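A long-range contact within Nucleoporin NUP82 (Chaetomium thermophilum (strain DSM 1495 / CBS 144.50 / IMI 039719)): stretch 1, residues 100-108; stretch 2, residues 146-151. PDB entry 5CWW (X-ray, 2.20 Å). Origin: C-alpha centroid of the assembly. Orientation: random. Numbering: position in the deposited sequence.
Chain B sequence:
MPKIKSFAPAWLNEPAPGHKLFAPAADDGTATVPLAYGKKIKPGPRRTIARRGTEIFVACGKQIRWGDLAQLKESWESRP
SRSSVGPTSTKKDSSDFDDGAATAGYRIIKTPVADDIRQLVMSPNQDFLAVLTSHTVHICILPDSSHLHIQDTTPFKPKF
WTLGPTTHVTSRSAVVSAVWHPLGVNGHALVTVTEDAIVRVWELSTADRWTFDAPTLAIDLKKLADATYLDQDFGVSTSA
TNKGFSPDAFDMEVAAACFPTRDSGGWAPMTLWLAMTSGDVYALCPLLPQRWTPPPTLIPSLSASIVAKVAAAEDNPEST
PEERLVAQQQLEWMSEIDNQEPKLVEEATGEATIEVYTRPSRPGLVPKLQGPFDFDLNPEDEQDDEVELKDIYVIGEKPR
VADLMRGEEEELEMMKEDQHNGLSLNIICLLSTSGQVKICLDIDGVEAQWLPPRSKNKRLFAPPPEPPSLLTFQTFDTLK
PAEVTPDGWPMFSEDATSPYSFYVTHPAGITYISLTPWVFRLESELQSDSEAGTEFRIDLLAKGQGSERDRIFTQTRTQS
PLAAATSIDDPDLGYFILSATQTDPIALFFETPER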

# COMPACT_ATOMS: atom_id res chain seq x y z
N GLY B 100 24.39 18.06 -20.23
CA GLY B 100 23.39 19.02 -20.67
C GLY B 100 23.65 20.41 -20.13
O GLY B 100 22.77 21.27 -20.15
N ALA B 101 24.87 20.64 -19.67
CA ALA B 101 25.26 21.94 -19.13
C ALA B 101 25.24 23.02 -20.22
O ALA B 101 25.16 24.21 -19.92
CB ALA B 101 26.64 21.87 -18.50
N ALA B 102 25.30 22.59 -21.47
CA ALA B 102 25.26 23.51 -22.60
C ALA B 102 23.82 23.86 -22.98
O ALA B 102 23.58 24.85 -23.67
CB ALA B 102 25.98 22.91 -23.80
N THR B 103 22.87 23.06 -22.51
CA THR B 103 21.46 23.27 -22.81
C THR B 103 20.75 23.89 -21.61
O THR B 103 20.74 23.33 -20.51
CB THR B 103 20.76 21.95 -23.18
OG1 THR B 103 21.52 21.26 -24.18
CG2 THR B 103 19.35 22.21 -23.71
N ALA B 104 20.14 25.05 -21.83
CA ALA B 104 19.42 25.75 -20.77
C ALA B 104 18.15 24.99 -20.38
O ALA B 104 17.40 24.53 -21.24
CB ALA B 104 19.07 27.16 -21.22
N GLY B 105 17.93 24.86 -19.08
CA GLY B 105 16.74 24.20 -18.57
C GLY B 105 16.76 22.69 -18.74
O GLY B 105 15.71 22.05 -18.69
N TYR B 106 17.95 22.13 -18.94
CA TYR B 106 18.10 20.69 -19.10
C TYR B 106 19.39 20.20 -18.47
O TYR B 106 20.46 20.75 -18.70
CB TYR B 106 18.07 20.30 -20.58
CG TYR B 106 18.34 18.84 -20.83
CD1 TYR B 106 17.41 17.87 -20.45
CD2 TYR B 106 19.52 18.42 -21.42
CE1 TYR B 106 17.66 16.52 -20.67
CE2 TYR B 106 19.77 17.07 -21.65
CZ TYR B 106 18.84 16.13 -21.27
OH TYR B 106 19.08 14.80 -21.48
N ARG B 107 19.28 19.15 -17.66
CA ARG B 107 20.44 18.55 -17.00
C ARG B 107 20.26 17.05 -16.86
O ARG B 107 19.13 16.56 -16.75
CB ARG B 107 20.66 19.18 -15.62
CG ARG B 107 21.53 20.42 -15.62
CD ARG B 107 22.99 20.09 -15.89
NE ARG B 107 23.89 21.02 -15.23
CZ ARG B 107 25.20 20.84 -15.09
NH1 ARG B 107 25.78 19.74 -15.58
NH2 ARG B 107 25.94 21.74 -14.47
N ILE B 108 21.37 16.31 -16.87
CA ILE B 108 21.33 14.87 -16.69
C ILE B 108 21.70 14.54 -15.24
O ILE B 108 22.60 15.15 -14.67
CB ILE B 108 22.30 14.14 -17.67
CG1 ILE B 108 21.70 12.82 -18.13
CG2 ILE B 108 23.69 13.93 -17.05
CD1 ILE B 108 20.63 12.99 -19.18
N SER B 146 19.34 26.42 -9.71
CA SER B 146 20.30 27.26 -10.43
C SER B 146 21.18 26.44 -11.38
O SER B 146 21.75 26.98 -12.33
CB SER B 146 21.19 28.02 -9.44
OG SER B 146 21.91 27.12 -8.61
N HIS B 147 21.27 25.14 -11.13
CA HIS B 147 22.09 24.25 -11.95
C HIS B 147 21.50 24.02 -13.34
O HIS B 147 22.14 23.42 -14.20
CB HIS B 147 22.29 22.90 -11.25
CG HIS B 147 23.18 22.97 -10.06
ND1 HIS B 147 24.56 22.89 -10.15
CD2 HIS B 147 22.90 23.09 -8.74
CE1 HIS B 147 25.09 22.97 -8.94
NE2 HIS B 147 24.10 23.09 -8.07
N LEU B 148 20.28 24.51 -13.56
CA LEU B 148 19.63 24.38 -14.87
C LEU B 148 20.07 25.48 -15.84
O LEU B 148 19.85 25.37 -17.04
CB LEU B 148 18.11 24.40 -14.71
CG LEU B 148 17.48 23.12 -14.14
CD1 LEU B 148 16.01 23.35 -13.80
CD2 LEU B 148 17.62 21.97 -15.12
N HIS B 149 20.67 26.54 -15.31
CA HIS B 149 21.19 27.61 -16.15
C HIS B 149 22.56 27.24 -16.72
O HIS B 149 23.33 26.51 -16.09
CB HIS B 149 21.30 28.92 -15.36
CG HIS B 149 20.00 29.36 -14.76
ND1 HIS B 149 18.88 29.62 -15.51
CD2 HIS B 149 19.66 29.60 -13.47
CE1 HIS B 149 17.89 29.99 -14.71
NE2 HIS B 149 18.34 29.99 -13.46
N ILE B 150 22.86 27.75 -17.92
CA ILE B 150 24.15 27.51 -18.55
C ILE B 150 25.25 28.26 -17.81
O ILE B 150 26.41 27.85 -17.83
CB ILE B 150 24.14 27.94 -20.04
CG1 ILE B 150 22.99 27.25 -20.79
CG2 ILE B 150 25.47 27.61 -20.71
CD1 ILE B 150 22.76 27.79 -22.19
N GLN B 151 24.87 29.35 -17.16
CA GLN B 151 25.82 30.19 -16.43
C GLN B 151 26.48 29.43 -15.28
O GLN B 151 27.60 29.75 -14.88
CB GLN B 151 25.13 31.44 -15.90
CG GLN B 151 24.52 32.32 -16.97
CD GLN B 151 23.82 33.54 -16.40
OE1 GLN B 151 23.74 33.71 -15.19
NE2 GLN B 151 23.31 34.40 -17.28

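Contact between residues 100-108 and 146-151 of Nucleoporin NUP82, two stretches at least 40 residues apart in sequence wherever they touch, which together bury 387 Å². Two hydrogen bonds join the stretches, and both end on backbone carbonyls of consecutive residues. G105 N donates to L148 O (2.8 Å, N-H...O angle 163°), a short, nearly straight bond at the point where the backbones run close, the CA atoms of G105 and L148 lying 4.7 Å apart. R107 NE donates to H147 O (3.1 Å, 164°). The CA-to-CB bond of R107 points toward the second stretch, and the carbonyl meets the guanidinium at its edge, near its plane, as a donor N-H requires; the imidazole of H147 leads away and leaves this bond to the backbone.

Side-chain packing centres on I150 and L148, which are covered most, at 75 and 80 Å². The end of I150 comes nearer to the first stretch, placing CD1 3.9 Å from A104 CB, an apolar pair. Its methyl groups also make van der Waals contact with backbone oxygens, CD1 3.4 Å from A102 O and CG2 3.5 Å from A101 O. L148 reaches the start of the strand at 106-108, its CD2 methyl standing 3.8 Å from the backbone Y106 N and 4.2 Å from R107 CB.

Two turns shape the first stretch. The type I turn from G100 to T103 is closed by T103 N to G100 O (3.0 Å); the type II turn from T103 to Y106 has a weak bond from Y106 N to T103 O (3.4 Å). G105, with a phi of 74° that favours glycine, sits in the second turn and offers its N to L148. At G100, out of reach of the other stretch, an ideal CB would clash with Y106 CD2 at 2.8 Å. Within the second stretch, H149 N bonds to S146 O (3.2 Å).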